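Local coordinates for protein mannose-specific lectin (Galanthus nivalis, PDB 1MSA) that binds alpha-D-linked mannose, with high affinity for alpha-(1-3)-linked mannose oligomers, shows antiviral activity and may contribute to the plant's defence against infection, at residues 19-24 with 33-38; 59-64 with 72-77; 82-87 with 97-102. All coordinates share one frame; numbering follows the deposited sequence.

Each of the three interactions belongs to one beta hairpin of the bulb-type lectin chain, and the hairpins follow one another in sequence without overlap. Interactions 1 and 2 have centres about 21 Å apart, on opposite sides of the chain's centre, and the centres of interactions 1 and 3 are about 24 Å apart. Interactions 2 and 3, with centres about 15 Å apart, touch: Y84 CE1 comes within 3.3 Å of G60 N, and C86 lies against L62. Every hairpin meets a methyl alpha-D-mannopyranoside: Y34 and Y97 hold O4 of their sugars in interactions 1 and 3, N61 holds O2 in interaction 2, and N83 with D100 borders a further sugar in interaction 3.

Interaction 1: 19-24 with 33-38; sequences GSFVFI and LYDVDK. With MMA (methyl alpha-D-mannopyranoside), chain G.
Strands 21-24 and 33-35 run antiparallel, 161° apart in direction, with V22 and Y34 as the hydrogen-bonded pair between the non-hydrogen-bonded pairs F21-D35 and F23-L33. Y34 N gives V22 O a nearly straight bond of 2.8 Å, and V36 N reaches S20 O where the second strand enters a type II' turn, D35 to K38. The hydroxyl of S20 donates to D35 OD1 on the syn side, somewhat out of the carboxylate plane, OG to OD1 3.0 Å. With CG anti to the backbone N (chi1 -176°), the D35 carboxylate lies beside the F21 ring, CG at the ring edge and the two planes 80° apart. L33 CB likewise meets F23 CD1 at the ring edge, at 3.9 Å. On the other face I24 CG2 meets the edge of the Y34 ring, in its plane, 3.8 Å from CE2. Y34 OH has two partners: it accepts from O4 of the mannoside (2.5 Å) and is hydrogen-bonded to Q26 OE1, consistent with Y34's place in the mannose site. Strands 15-18 and 38-42 flank the hairpin; L88 of strand 84-88 packs on F21, F23 and L33, while Y34 of a second subunit packs on V36.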
# COMPACT_ATOMS: atom_id res chain seq x y z
N GLY A 19 4.32 5.28 -4.63
CA GLY A 19 4.98 6.47 -4.10
C GLY A 19 4.51 7.70 -4.88
O GLY A 19 3.31 7.95 -5.02
N SER A 20 5.47 8.44 -5.43
CA SER A 20 5.16 9.64 -6.20
C SER A 20 5.04 9.34 -7.69
O SER A 20 4.93 10.27 -8.49
CB SER A 20 6.24 10.70 -5.97
OG SER A 20 7.53 10.14 -6.20
N PHE A 21 5.11 8.07 -8.06
CA PHE A 21 5.03 7.66 -9.44
C PHE A 21 3.59 7.28 -9.81
O PHE A 21 2.93 6.56 -9.05
CB PHE A 21 5.92 6.46 -9.73
CG PHE A 21 7.30 6.50 -9.16
CD1 PHE A 21 8.04 7.68 -9.12
CD2 PHE A 21 7.89 5.34 -8.68
CE1 PHE A 21 9.31 7.70 -8.59
CE2 PHE A 21 9.18 5.35 -8.18
CZ PHE A 21 9.89 6.53 -8.13
N VAL A 22 3.11 7.80 -10.92
CA VAL A 22 1.78 7.49 -11.41
C VAL A 22 1.88 7.16 -12.91
O VAL A 22 2.46 7.92 -13.69
CB VAL A 22 0.74 8.58 -11.22
CG1 VAL A 22 -0.63 8.11 -11.72
CG2 VAL A 22 0.59 9.03 -9.77
N PHE A 23 1.36 5.99 -13.27
CA PHE A 23 1.35 5.56 -14.68
C PHE A 23 -0.12 5.61 -15.10
O PHE A 23 -0.89 4.73 -14.74
CB PHE A 23 1.89 4.15 -14.78
CG PHE A 23 2.18 3.67 -16.18
CD1 PHE A 23 3.00 4.39 -17.02
CD2 PHE A 23 1.64 2.47 -16.63
CE1 PHE A 23 3.27 3.94 -18.30
CE2 PHE A 23 1.92 2.01 -17.91
CZ PHE A 23 2.73 2.76 -18.74
N ILE A 24 -0.51 6.68 -15.79
CA ILE A 24 -1.91 6.89 -16.09
C ILE A 24 -2.31 6.88 -17.54
O ILE A 24 -1.65 7.41 -18.43
CB ILE A 24 -2.34 8.23 -15.42
CG1 ILE A 24 -3.81 8.53 -15.63
CG2 ILE A 24 -1.46 9.36 -15.94
CD1 ILE A 24 -4.35 9.60 -14.69
N LEU A 33 3.85 8.55 -17.71
CA LEU A 33 4.48 8.17 -16.47
C LEU A 33 4.96 9.47 -15.79
O LEU A 33 5.80 10.17 -16.34
CB LEU A 33 5.67 7.24 -16.65
CG LEU A 33 6.57 7.02 -15.42
CD1 LEU A 33 5.83 6.29 -14.32
CD2 LEU A 33 7.84 6.27 -15.81
N TYR A 34 4.34 9.79 -14.66
CA TYR A 34 4.68 10.99 -13.94
C TYR A 34 5.46 10.68 -12.65
O TYR A 34 5.20 9.69 -11.98
CB TYR A 34 3.40 11.73 -13.50
CG TYR A 34 2.62 12.40 -14.59
CD1 TYR A 34 2.96 13.67 -15.04
CD2 TYR A 34 1.48 11.82 -15.13
CE1 TYR A 34 2.23 14.31 -16.03
CE2 TYR A 34 0.74 12.44 -16.12
CZ TYR A 34 1.13 13.69 -16.57
OH TYR A 34 0.40 14.32 -17.55
N ASP A 35 6.40 11.56 -12.33
CA ASP A 35 7.10 11.52 -11.05
C ASP A 35 6.64 12.85 -10.38
O ASP A 35 7.15 13.91 -10.70
CB ASP A 35 8.59 11.43 -11.12
CG ASP A 35 9.23 11.31 -9.75
OD1 ASP A 35 8.50 11.36 -8.74
OD2 ASP A 35 10.47 11.15 -9.68
N VAL A 36 5.62 12.72 -9.55
CA VAL A 36 4.95 13.86 -8.95
C VAL A 36 4.20 14.58 -10.08
O VAL A 36 3.33 13.96 -10.72
CB VAL A 36 5.78 14.80 -8.12
CG1 VAL A 36 4.90 15.87 -7.44
CG2 VAL A 36 6.56 14.06 -7.03
N ASP A 37 4.57 15.81 -10.40
CA ASP A 37 3.90 16.55 -11.47
C ASP A 37 4.73 16.55 -12.75
O ASP A 37 4.36 17.21 -13.73
CB ASP A 37 3.64 17.99 -11.01
CG ASP A 37 4.91 18.78 -10.78
OD1 ASP A 37 5.90 18.23 -10.25
OD2 ASP A 37 4.93 19.99 -11.13
N LYS A 38 5.84 15.82 -12.75
CA LYS A 38 6.72 15.78 -13.91
C LYS A 38 6.62 14.52 -14.74
O LYS A 38 6.91 13.42 -14.28
CB LYS A 38 8.18 15.97 -13.45
CG LYS A 38 9.12 16.28 -14.61
CD LYS A 38 10.57 16.29 -14.15
CE LYS A 38 11.50 16.16 -15.35
NZ LYS A 38 12.65 15.26 -15.04
C1 MMA G . 1.28 15.91 -23.43
C2 MMA G . -0.00 15.81 -22.62
C3 MMA G . 0.27 15.99 -21.13
C4 MMA G . 1.42 15.13 -20.65
C5 MMA G . 2.65 15.31 -21.55
C6 MMA G . 3.80 14.39 -21.19
C7 MMA G . 3.08 17.46 -23.93
O1 MMA G . 1.76 17.22 -23.39
O2 MMA G . -0.67 14.59 -22.86
O3 MMA G . -0.91 15.65 -20.40
O4 MMA G . 1.77 15.51 -19.32
O5 MMA G . 2.30 15.04 -22.92
O6 MMA G . 4.64 14.13 -22.30

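Interaction 2: 59-64 with 72-77; sequences DGNLVV and IWASNT. With MMA (methyl alpha-D-mannopyranoside), chain F.
N61, just ahead of strand 62-65, reaches both the sugar and the turn that follows strand 71-74. Its CB lies 3.2 Å from O2 of the mannoside, and CG carries a flat amide whose two ends do different work. ND2 gives O2 a fairly straight bond of 2.6 Å, with an N-H...O angle of 165°, and has a weak link to a water that also joins N76 ND2 to O5 and O6 of the sugar. OD1 turns to segment 72-77 and accepts from T77 N at 3.2 Å, the donor standing above the carbonyl plane; the bond from N76 N is weak. The amide is thus tied to the backbone while it donates to the ligand. Nearby S75 OG, set between its backbone N and carbonyl carbon (chi1 48°), accepts from L62 N at 3.0 Å and donates to T77 OG1, which in turn passes a bond of 2.7 Å to G60 O, a relay of hydroxyls beyond the last strand pair. D59 OD1 closes an Asx turn with N61 N, and its OD2 lies 2.7 Å from sugar O2. Farther along, V64 CG2 packs 3.8 Å from W73 CE3. Two residues, I72 and W73, stand against the single V64, making a classic beta bulge in this antiparallel hairpin. Q57, D59, N61, V63 (CG2 4.0 Å from sugar C4, the apolar contact) and Y65 form the QxDxNxVxY mannose site of bulb-type lectins.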
# COMPACT_ATOMS: atom_id res chain seq x y z
N ASP A 59 -1.03 -12.39 -24.62
CA ASP A 59 0.01 -12.69 -25.60
C ASP A 59 1.27 -11.88 -25.30
O ASP A 59 2.20 -11.87 -26.10
CB ASP A 59 -0.48 -12.44 -27.02
CG ASP A 59 -0.68 -10.98 -27.36
OD1 ASP A 59 -0.73 -10.14 -26.44
OD2 ASP A 59 -0.77 -10.66 -28.56
N GLY A 60 1.28 -11.15 -24.19
CA GLY A 60 2.41 -10.36 -23.77
C GLY A 60 2.45 -8.95 -24.31
O GLY A 60 3.37 -8.18 -23.98
N ASN A 61 1.48 -8.57 -25.13
CA ASN A 61 1.43 -7.25 -25.72
C ASN A 61 0.70 -6.24 -24.83
O ASN A 61 -0.39 -6.51 -24.33
CB ASN A 61 0.73 -7.30 -27.09
CG ASN A 61 1.35 -6.34 -28.09
OD1 ASN A 61 2.31 -5.63 -27.79
ND2 ASN A 61 0.81 -6.34 -29.31
N LEU A 62 1.32 -5.08 -24.66
CA LEU A 62 0.69 -4.00 -23.87
C LEU A 62 0.15 -3.00 -24.90
O LEU A 62 0.94 -2.42 -25.65
CB LEU A 62 1.71 -3.37 -22.94
CG LEU A 62 1.22 -2.29 -21.98
CD1 LEU A 62 0.30 -2.89 -20.92
CD2 LEU A 62 2.39 -1.57 -21.34
N VAL A 63 -1.17 -2.90 -25.02
CA VAL A 63 -1.76 -2.07 -26.05
C VAL A 63 -2.69 -0.97 -25.58
O VAL A 63 -3.53 -1.14 -24.70
CB VAL A 63 -2.59 -2.96 -27.04
CG1 VAL A 63 -3.00 -2.14 -28.26
CG2 VAL A 63 -1.81 -4.19 -27.46
N VAL A 64 -2.61 0.18 -26.25
CA VAL A 64 -3.51 1.31 -26.01
C VAL A 64 -4.59 1.28 -27.11
O VAL A 64 -4.25 1.40 -28.29
CB VAL A 64 -2.77 2.66 -26.07
CG1 VAL A 64 -3.76 3.81 -26.19
CG2 VAL A 64 -1.87 2.84 -24.86
N ILE A 72 -3.72 2.11 -30.97
CA ILE A 72 -3.13 3.44 -31.19
C ILE A 72 -1.68 3.44 -30.77
O ILE A 72 -0.87 4.30 -31.13
CB ILE A 72 -3.99 4.48 -30.47
CG1 ILE A 72 -5.11 4.95 -31.43
CG2 ILE A 72 -3.21 5.66 -29.93
CD1 ILE A 72 -6.08 5.92 -30.82
N TRP A 73 -1.30 2.40 -30.04
CA TRP A 73 0.06 2.22 -29.55
C TRP A 73 0.18 0.82 -28.94
O TRP A 73 -0.80 0.26 -28.46
CB TRP A 73 0.42 3.28 -28.50
CG TRP A 73 1.80 3.10 -27.94
CD1 TRP A 73 2.96 3.66 -28.42
CD2 TRP A 73 2.19 2.28 -26.84
NE1 TRP A 73 4.03 3.22 -27.68
CE2 TRP A 73 3.59 2.37 -26.71
CE3 TRP A 73 1.48 1.46 -25.95
CZ2 TRP A 73 4.29 1.69 -25.72
CZ3 TRP A 73 2.19 0.77 -24.98
CH2 TRP A 73 3.58 0.89 -24.87
N ALA A 74 1.38 0.26 -28.99
CA ALA A 74 1.63 -1.05 -28.38
C ALA A 74 3.12 -1.19 -28.08
O ALA A 74 3.95 -0.57 -28.75
CB ALA A 74 1.13 -2.17 -29.27
N SER A 75 3.44 -2.02 -27.09
CA SER A 75 4.84 -2.26 -26.74
C SER A 75 5.50 -3.09 -27.84
O SER A 75 6.71 -3.09 -28.03
CB SER A 75 4.93 -2.98 -25.41
OG SER A 75 4.04 -4.09 -25.39
N ASN A 76 4.67 -3.79 -28.61
CA ASN A 76 5.10 -4.63 -29.71
C ASN A 76 5.87 -5.84 -29.18
O ASN A 76 6.91 -6.22 -29.71
CB ASN A 76 5.90 -3.85 -30.74
CG ASN A 76 5.12 -2.70 -31.35
OD1 ASN A 76 5.64 -1.59 -31.50
ND2 ASN A 76 3.85 -2.94 -31.66
N THR A 77 5.35 -6.42 -28.09
CA THR A 77 5.98 -7.56 -27.45
C THR A 77 5.04 -8.76 -27.46
O THR A 77 5.13 -9.65 -26.62
CB THR A 77 6.37 -7.25 -25.99
OG1 THR A 77 5.23 -6.69 -25.33
CG2 THR A 77 7.53 -6.28 -25.92
C1 MMA F . -0.60 -7.67 -31.85
C2 MMA F . -1.59 -8.31 -30.87
C3 MMA F . -2.95 -7.66 -31.02
C4 MMA F . -2.84 -6.15 -30.85
C5 MMA F . -1.80 -5.59 -31.82
C6 MMA F . -1.55 -4.10 -31.61
C7 MMA F . -0.02 -7.82 -34.18
O1 MMA F . -1.04 -7.89 -33.15
O2 MMA F . -1.09 -8.17 -29.56
O3 MMA F . -3.86 -8.18 -30.07
O4 MMA F . -4.10 -5.55 -31.09
O5 MMA F . -0.53 -6.26 -31.63
O6 MMA F . -0.48 -3.65 -32.42
O HOH W 1 2.14 -4.84 -31.96

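Interaction 3: 82-87 with 97-102; sequences GNYVCI and YGTDRW. With MMA (methyl alpha-D-mannopyranoside), chain N; MMA (methyl alpha-D-mannopyranoside), chain E.
This is a largely buried hairpin contact between strand 84-88 and strand 94-103, at the subunit interface and bordered by mannosides at both ends. V85 and Y97 form its hydrogen-bonded pair: V85 N meets Y97 O at 3.1 Å and Y97 N meets V85 O at 3.0 Å. Beyond them segment 97-102 takes a cis peptide before T99, and side-chain contacts predominate. The Y84 ring lies against G98, CD2 being 3.5 Å from G98 CA, an approach this close because G98 has no side chain. Farther out, T99 CG2 meets CZ of the same ring at 3.5 Å, while the Y84 hydroxyl is hydrogen-bonded to Q80 O. N83 then crosses to D100: ND2 donates to OD1 at 3.0 Å, the acceptor close to the amide plane but the donor well above the carboxylate plane, the two planes 45° apart. D100 CG is placed between its backbone N and carbonyl carbon (chi1 59°), which brings the carboxylate to N83. N83 CB is 3.3 Å from O4 of one mannoside, whose hydrogen-bonding residues, D91, Q89, N93 and Y97, come from a neighbouring subunit. At the opposite end I87 CD1 packs 3.8 Å from Y97 CD1, its side chain crossing the tyrosine at about a right angle. Y97 OH accepts from O4 of the other mannoside at 2.6 Å and is also bonded to Q89. Y97, D100 and W102 pair with a strand of the same neighbouring subunit, continuing the sheet across the interface. The contact combines a bulb-type lectin mannose pocket, completed by Q89, D91 and N93, with the strand exchange characteristic of this lectin family's dimers.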
# COMPACT_ATOMS: atom_id res chain seq x y z
N GLY A 82 0.30 -16.55 -22.47
CA GLY A 82 0.62 -16.99 -21.13
C GLY A 82 0.17 -15.97 -20.09
O GLY A 82 -0.77 -15.22 -20.32
N ASN A 83 0.84 -15.99 -18.95
CA ASN A 83 0.52 -15.06 -17.86
C ASN A 83 1.65 -14.04 -17.75
O ASN A 83 2.81 -14.39 -17.61
CB ASN A 83 0.32 -15.82 -16.56
CG ASN A 83 -0.86 -16.78 -16.63
OD1 ASN A 83 -1.99 -16.35 -16.87
ND2 ASN A 83 -0.58 -18.06 -16.46
N TYR A 84 1.30 -12.77 -17.91
CA TYR A 84 2.26 -11.68 -17.86
C TYR A 84 1.81 -10.64 -16.83
O TYR A 84 0.66 -10.65 -16.40
CB TYR A 84 2.36 -10.98 -19.22
CG TYR A 84 2.89 -11.83 -20.34
CD1 TYR A 84 2.04 -12.65 -21.08
CD2 TYR A 84 4.24 -11.82 -20.68
CE1 TYR A 84 2.52 -13.44 -22.11
CE2 TYR A 84 4.72 -12.60 -21.72
CZ TYR A 84 3.86 -13.41 -22.42
OH TYR A 84 4.34 -14.19 -23.45
N VAL A 85 2.73 -9.77 -16.44
CA VAL A 85 2.43 -8.70 -15.51
C VAL A 85 3.18 -7.42 -15.94
O VAL A 85 4.34 -7.49 -16.34
CB VAL A 85 2.79 -8.97 -14.05
CG1 VAL A 85 1.84 -9.94 -13.38
CG2 VAL A 85 4.23 -9.42 -13.90
N CYS A 86 2.48 -6.31 -15.87
CA CYS A 86 3.10 -5.01 -16.16
C CYS A 86 3.28 -4.35 -14.79
O CYS A 86 2.27 -4.20 -14.08
CB CYS A 86 2.24 -4.17 -17.08
SG CYS A 86 2.95 -2.54 -17.43
N ILE A 87 4.51 -4.10 -14.37
CA ILE A 87 4.75 -3.58 -13.05
C ILE A 87 5.34 -2.18 -12.98
O ILE A 87 6.40 -1.92 -13.56
CB ILE A 87 5.74 -4.52 -12.30
CG1 ILE A 87 5.19 -5.94 -12.23
CG2 ILE A 87 6.03 -3.98 -10.91
CD1 ILE A 87 6.17 -6.96 -11.69
N TYR A 97 6.97 -8.52 -17.44
CA TYR A 97 7.66 -9.77 -17.16
C TYR A 97 6.74 -10.94 -17.57
O TYR A 97 5.52 -10.83 -17.43
CB TYR A 97 8.00 -9.95 -15.69
CG TYR A 97 8.99 -9.00 -15.08
CD1 TYR A 97 8.59 -7.81 -14.50
CD2 TYR A 97 10.35 -9.31 -15.05
CE1 TYR A 97 9.51 -6.94 -13.93
CE2 TYR A 97 11.27 -8.46 -14.48
CZ TYR A 97 10.84 -7.28 -13.91
OH TYR A 97 11.76 -6.42 -13.35
N GLY A 98 7.34 -12.03 -18.01
CA GLY A 98 6.56 -13.21 -18.39
C GLY A 98 7.41 -14.18 -19.21
O GLY A 98 8.46 -13.80 -19.73
N THR A 99 6.95 -15.42 -19.31
CA THR A 99 5.70 -15.83 -18.66
C THR A 99 5.97 -16.29 -17.23
O THR A 99 7.08 -16.09 -16.73
CB THR A 99 5.03 -16.96 -19.46
OG1 THR A 99 5.91 -18.08 -19.57
CG2 THR A 99 4.69 -16.48 -20.87
N ASP A 100 4.98 -16.88 -16.58
CA ASP A 100 5.17 -17.36 -15.21
C ASP A 100 6.01 -18.63 -15.23
O ASP A 100 5.75 -19.53 -16.03
CB ASP A 100 3.82 -17.62 -14.54
CG ASP A 100 3.00 -18.66 -15.29
OD1 ASP A 100 2.37 -18.29 -16.31
OD2 ASP A 100 3.03 -19.84 -14.89
N ARG A 101 7.03 -18.70 -14.38
CA ARG A 101 7.93 -19.84 -14.35
C ARG A 101 7.61 -20.85 -13.27
O ARG A 101 7.91 -22.03 -13.42
CB ARG A 101 9.39 -19.36 -14.17
CG ARG A 101 9.85 -18.36 -15.21
CD ARG A 101 9.52 -18.85 -16.61
NE ARG A 101 9.79 -17.87 -17.66
CZ ARG A 101 9.34 -18.00 -18.91
NH1 ARG A 101 8.61 -19.06 -19.23
NH2 ARG A 101 9.62 -17.09 -19.82
N TRP A 102 7.01 -20.38 -12.19
CA TRP A 102 6.70 -21.23 -11.04
C TRP A 102 5.57 -20.59 -10.23
O TRP A 102 5.40 -19.37 -10.28
CB TRP A 102 7.96 -21.32 -10.16
CG TRP A 102 7.78 -22.02 -8.85
CD1 TRP A 102 7.90 -23.37 -8.63
CD2 TRP A 102 7.47 -21.43 -7.59
NE1 TRP A 102 7.67 -23.65 -7.30
CE2 TRP A 102 7.40 -22.48 -6.64
CE3 TRP A 102 7.22 -20.12 -7.16
CZ2 TRP A 102 7.10 -22.25 -5.30
CZ3 TRP A 102 6.93 -19.90 -5.83
CH2 TRP A 102 6.88 -20.96 -4.91
C1 MMA N . -3.14 -18.47 -11.95
C2 MMA N . -3.11 -16.95 -11.72
C3 MMA N . -2.09 -16.30 -12.67
C4 MMA N . -0.74 -16.96 -12.46
C5 MMA N . -0.86 -18.47 -12.70
C6 MMA N . 0.44 -19.21 -12.48
C7 MMA N . -4.41 -19.91 -13.39
O1 MMA N . -3.57 -18.74 -13.24
O2 MMA N . -2.72 -16.70 -10.38
O3 MMA N . -2.00 -14.92 -12.39
O4 MMA N . 0.22 -16.41 -13.33
O5 MMA N . -1.83 -19.03 -11.78
O6 MMA N . 0.26 -20.60 -12.69
C1 MMA E . 16.30 -2.42 -14.91
C2 MMA E . 15.46 -2.63 -13.64
C3 MMA E . 14.91 -4.04 -13.59
C4 MMA E . 14.14 -4.35 -14.87
C5 MMA E . 15.00 -4.08 -16.10
C6 MMA E . 14.18 -4.18 -17.38
C7 MMA E . 18.44 -2.95 -15.87
O1 MMA E . 17.47 -3.15 -14.82
O2 MMA E . 14.40 -1.69 -13.64
O3 MMA E . 14.01 -4.18 -12.50
O4 MMA E . 13.75 -5.72 -14.85
O5 MMA E . 15.59 -2.78 -16.08
O6 MMA E . 14.89 -3.61 -18.47